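Local coordinates for uricase (Arthrobacter globiformis, PDB 2YZC) that catalyses the oxidation of uric acid by oxygen to 5-hydroxyisourate, which is processed further to (S)-allantoin, at the allantoate ion site. Residues are numbered along the deposited sequence; one frame, centred on the assembly and turned at random. Chains: chain A/B, Uricase.

The allantoate ion site. Residues chain A 163, 174, 180, 221-223, 249, 251, 277, 279; chain B 64, 66-68. With 1AL (allantoate ion), chain C.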
ATOM      1  N   PHE A 163      -3.366 -30.940  10.107  1.00 18.94           N
ATOM      2  CA  PHE A 163      -3.091 -31.156   8.695  1.00 18.94           C
ATOM      3  C   PHE A 163      -2.158 -32.338   8.542  1.00 19.10           C
ATOM      4  O   PHE A 163      -0.952 -32.240   8.779  1.00 19.51           O
ATOM      5  CB  PHE A 163      -2.488 -29.931   8.008  1.00 18.62           C
ATOM      6  CG  PHE A 163      -2.439 -30.066   6.508  1.00 19.42           C
ATOM      7  CD1 PHE A 163      -3.593 -30.399   5.796  1.00 22.72           C
ATOM      8  CD2 PHE A 163      -1.251 -29.898   5.809  1.00 20.49           C
ATOM      9  CE1 PHE A 163      -3.560 -30.567   4.405  1.00 21.68           C
ATOM     10  CE2 PHE A 163      -1.204 -30.061   4.418  1.00 22.42           C
ATOM     11  CZ  PHE A 163      -2.362 -30.398   3.716  1.00 22.61           C
ATOM     12  N   LEU A 174       7.131 -31.086   4.233  1.00 21.83           N
ATOM     13  CA  LEU A 174       6.193 -30.713   5.288  1.00 21.33           C
ATOM     14  C   LEU A 174       5.843 -31.903   6.171  1.00 21.43           C
ATOM     15  O   LEU A 174       5.526 -32.986   5.678  1.00 20.05           O
ATOM     16  CB  LEU A 174       4.907 -30.131   4.683  1.00 21.37           C
ATOM     17  CG  LEU A 174       3.816 -29.707   5.682  1.00 22.15           C
ATOM     18  CD1 LEU A 174       4.293 -28.510   6.498  1.00 21.72           C
ATOM     19  CD2 LEU A 174       2.540 -29.349   4.937  1.00 21.06           C
ATOM     20  N   ARG A 180      -1.968 -26.898  14.992  1.00 20.53           N
ATOM     21  CA  ARG A 180      -1.332 -25.768  14.328  1.00 19.96           C
ATOM     22  C   ARG A 180      -2.282 -24.584  14.379  1.00 20.04           C
ATOM     23  O   ARG A 180      -3.460 -24.736  14.706  1.00 20.31           O
ATOM     24  CB  ARG A 180      -1.020 -26.099  12.860  1.00 17.87           C
ATOM     25  CG  ARG A 180      -2.267 -26.253  11.970  1.00 17.18           C
ATOM     26  CD  ARG A 180      -1.930 -26.449  10.495  1.00 20.60           C
ATOM     27  NE  ARG A 180      -3.140 -26.501   9.670  1.00 18.62           N
ATOM     28  CZ  ARG A 180      -3.153 -26.515   8.340  1.00 21.54           C
ATOM     29  NH1 ARG A 180      -2.016 -26.488   7.659  1.00 19.78           N
ATOM     30  NH2 ARG A 180      -4.313 -26.536   7.687  1.00 21.10           N
ATOM     31  N   ALA A 221      -8.394 -29.484   7.413  1.00 20.59           N
ATOM     32  CA  ALA A 221      -7.888 -28.862   6.192  1.00 20.66           C
ATOM     33  C   ALA A 221      -8.599 -27.523   6.000  1.00 21.22           C
ATOM     34  O   ALA A 221      -9.757 -27.370   6.388  1.00 20.56           O
ATOM     35  CB  ALA A 221      -8.154 -29.761   4.994  1.00 23.19           C
ATOM     36  N   LEU A 222      -7.909 -26.555   5.408  1.00 20.53           N
ATOM     37  CA  LEU A 222      -8.522 -25.254   5.171  1.00 21.56           C
ATOM     38  C   LEU A 222      -9.701 -25.457   4.218  1.00 20.44           C
ATOM     39  O   LEU A 222     -10.710 -24.757   4.310  1.00 20.26           O
ATOM     40  CB  LEU A 222      -7.521 -24.284   4.540  1.00 23.45           C
ATOM     41  CG  LEU A 222      -7.570 -22.827   5.021  1.00 27.57           C
ATOM     42  CD1 LEU A 222      -6.890 -21.951   3.990  1.00 21.79           C
ATOM     43  CD2 LEU A 222      -9.003 -22.371   5.243  1.00 24.32           C
ATOM     44  N   GLN A 223      -9.566 -26.417   3.304  1.00 20.16           N
ATOM     45  CA  GLN A 223     -10.629 -26.720   2.341  1.00 20.66           C
ATOM     46  C   GLN A 223     -11.918 -27.148   3.053  1.00 21.07           C
ATOM     47  O   GLN A 223     -13.020 -26.798   2.625  1.00 19.53           O
ATOM     48  CB  GLN A 223     -10.193 -27.832   1.369  1.00 20.10           C
ATOM     49  CG  GLN A 223      -9.119 -27.426   0.347  1.00 21.43           C
ATOM     50  CD  GLN A 223      -7.693 -27.616   0.858  1.00 21.06           C
ATOM     51  OE1 GLN A 223      -7.428 -27.496   2.051  1.00 21.48           O
ATOM     52  NE2 GLN A 223      -6.768 -27.897  -0.055  1.00 21.49           N
ATOM     53  N   ASN A 249      -3.863 -19.054   3.489  1.00 20.25           N
ATOM     54  CA  ASN A 249      -3.473 -19.731   4.710  1.00 20.09           C
ATOM     55  C   ASN A 249      -2.238 -18.939   5.123  1.00 20.16           C
ATOM     56  O   ASN A 249      -1.136 -19.192   4.630  1.00 19.35           O
ATOM     57  CB  ASN A 249      -3.101 -21.190   4.469  1.00 22.62           C
ATOM     58  CG  ASN A 249      -3.118 -22.000   5.757  1.00 26.48           C
ATOM     59  OD1 ASN A 249      -2.885 -21.458   6.834  1.00 27.95           O
ATOM     60  ND2 ASN A 249      -3.393 -23.295   5.651  1.00 28.29           N
ATOM     61  N   HIS A 251       0.571 -18.348   7.100  1.00 20.62           N
ATOM     62  CA  HIS A 251       1.425 -19.153   7.957  1.00 19.48           C
ATOM     63  C   HIS A 251       2.032 -18.507   9.185  1.00 18.87           C
ATOM     64  O   HIS A 251       2.663 -17.457   9.118  1.00 19.50           O
ATOM     65  CB  HIS A 251       2.539 -19.773   7.113  1.00 21.75           C
ATOM     66  CG  HIS A 251       2.039 -20.536   5.925  1.00 21.65           C
ATOM     67  ND1 HIS A 251       2.523 -20.330   4.651  1.00 23.70           N
ATOM     68  CD2 HIS A 251       1.096 -21.502   5.816  1.00 19.62           C
ATOM     69  CE1 HIS A 251       1.899 -21.136   3.808  1.00 21.64           C
ATOM     70  NE2 HIS A 251       1.029 -21.857   4.490  1.00 22.21           N
ATOM     71  N   GLY A 277      -0.537 -20.051   1.473  1.00 17.92           N
ATOM     72  CA  GLY A 277      -1.401 -20.972   0.766  1.00 18.24           C
ATOM     73  C   GLY A 277      -2.621 -20.167   0.353  1.00 17.20           C
ATOM     74  O   GLY A 277      -3.000 -19.218   1.040  1.00 17.42           O
ATOM     75  N   ILE A 279      -6.466 -21.030  -0.842  1.00 17.17           N
ATOM     76  CA  ILE A 279      -7.513 -22.026  -1.057  1.00 20.26           C
ATOM     77  C   ILE A 279      -8.784 -21.303  -1.496  1.00 20.13           C
ATOM     78  O   ILE A 279      -9.239 -20.374  -0.826  1.00 20.91           O
ATOM     79  CB  ILE A 279      -7.770 -22.826   0.252  1.00 20.95           C
ATOM     80  CG1 ILE A 279      -6.676 -23.883   0.455  1.00 21.60           C
ATOM     81  CG2 ILE A 279      -9.117 -23.525   0.198  1.00 22.81           C
ATOM     82  CD1 ILE A 279      -5.259 -23.344   0.534  1.00 19.99           C
TER
ATOM     83  N   VAL B  64      -4.545 -34.047  -1.534  1.00 22.17           N
ATOM     84  CA  VAL B  64      -3.986 -32.714  -1.346  1.00 22.10           C
ATOM     85  C   VAL B  64      -2.468 -32.578  -1.353  1.00 23.34           C
ATOM     86  O   VAL B  64      -1.819 -32.737  -0.321  1.00 25.26           O
ATOM     87  CB  VAL B  64      -4.523 -32.089  -0.040  1.00 21.54           C
ATOM     88  CG1 VAL B  64      -4.071 -30.630   0.081  1.00 20.15           C
ATOM     89  CG2 VAL B  64      -6.043 -32.183  -0.018  1.00 20.27           C
ATOM     90  N   ALA B  66       0.434 -30.825  -0.723  1.00 20.38           N
ATOM     91  CA  ALA B  66       0.633 -29.650   0.132  1.00 19.63           C
ATOM     92  C   ALA B  66       1.095 -28.400  -0.609  1.00 19.13           C
ATOM     93  O   ALA B  66       1.892 -28.476  -1.548  1.00 18.58           O
ATOM     94  CB  ALA B  66       1.618 -29.985   1.270  1.00 17.84           C
ATOM     95  N   THR B  67       0.590 -27.240  -0.191  1.00 18.43           N
ATOM     96  CA  THR B  67       0.996 -26.006  -0.840  1.00 17.10           C
ATOM     97  C   THR B  67       2.491 -25.842  -0.579  1.00 17.58           C
ATOM     98  O   THR B  67       3.208 -25.272  -1.397  1.00 18.02           O
ATOM     99  CB  THR B  67       0.203 -24.769  -0.312  1.00 19.54           C
ATOM    100  OG1 THR B  67       0.645 -24.416   1.006  1.00 19.21           O
ATOM    101  CG2 THR B  67      -1.288 -25.077  -0.275  1.00 17.23           C
ATOM    102  N   ASP B  68       2.964 -26.364   0.552  1.00 17.89           N
ATOM    103  CA  ASP B  68       4.388 -26.286   0.874  1.00 17.97           C
ATOM    104  C   ASP B  68       5.174 -27.072  -0.189  1.00 18.74           C
ATOM    105  O   ASP B  68       6.254 -26.658  -0.607  1.00 16.82           O
ATOM    106  CB  ASP B  68       4.671 -26.882   2.259  1.00 21.07           C
ATOM    107  CG  ASP B  68       6.110 -26.654   2.712  1.00 25.06           C
ATOM    108  OD1 ASP B  68       6.459 -25.505   3.060  1.00 24.70           O
ATOM    109  OD2 ASP B  68       6.901 -27.619   2.708  1.00 23.69           O
TER
HETATM  110  C1  1AL C 303      -4.216 -26.968   3.869  1.00 42.94           C
HETATM  111  O2  1AL C 303      -5.296 -27.030   4.478  1.00 37.99           O
HETATM  112  N3  1AL C 303      -4.092 -27.308   2.557  1.00 41.19           N
HETATM  113  N4  1AL C 303      -3.149 -26.512   4.642  1.00 41.25           N
HETATM  114  C5  1AL C 303      -2.254 -24.467   3.172  1.00 43.24           C
HETATM  115  O6  1AL C 303      -3.426 -24.084   2.995  1.00 47.16           O
HETATM  116  O7  1AL C 303      -1.230 -23.821   2.899  1.00 45.08           O
HETATM  117  C8  1AL C 303      -2.056 -25.753   4.032  1.00 42.40           C
HETATM  118  C9  1AL C 303      -0.093 -26.807   3.015  1.00 35.40           C
HETATM  119  O10 1AL C 303       1.137 -26.611   2.916  1.00 31.31           O
HETATM  120  N11 1AL C 303      -0.831 -27.383   2.015  1.00 33.91           N
HETATM  121  N12 1AL C 303      -0.789 -26.467   4.122  1.00 39.58           N
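Allantoate fills the active site of this uricase-family enzyme, which lies between two subunits and is almost wholly closed over the ligand. Chain A supplies the residues around one ureido arm and much of the carboxylate; chain B brings the start of helix 67-78, with catalytic B:Thr67, to the other arm. In B:Thr67, chi1 of 73° sets OG1 in the crowded position between backbone N and carbonyl carbon. From CB, which lies near O7 and N11, the side chain forks: methyl CG2 packs against carboxylate carbon C5, while hydroxyl OG1 of B:Thr67 donates to allantoate carboxylate O7 at 2.7 Å. OG1 of B:Thr67 also lies 3.0 Å from allantoate ureido O10, a weak bond. The backbone N of B:Thr67 lies 2.6 Å from terminal ureido N11 of allantoate; both are normally N-H donors, so the closeness suggests strain or a reversed N11/O10 assignment, not a hydrogen bond. Next along, backbone N of B:Asp68 donates to allantoate O10 at 3.0 Å; the helix start's dipole may favour this acceptor. The other carboxylate oxygen, allantoate O6, takes a bond from ND2 of A:Asn249 at 2.8 Å, lying close to the amide plane, and touches CD1 of A:Ile279. A:His251 of the charge relay system points its ring edge at O7, NE2 giving a weak bond. At the opposite arm, backbone N of A:Leu222 donates almost straight to allantoate carbonyl O2 (2.8 Å, 176° at H). The A:Phe163 ring, its CG anti to the backbone N, lies flat beneath both arms, with allantoate N4 3.8 Å above its centre. The extended A:Arg180 chain turns its guanidinium edge toward C1, NH2 bonding weakly to O2, while CB of A:Phe163 covers one guanidinium face.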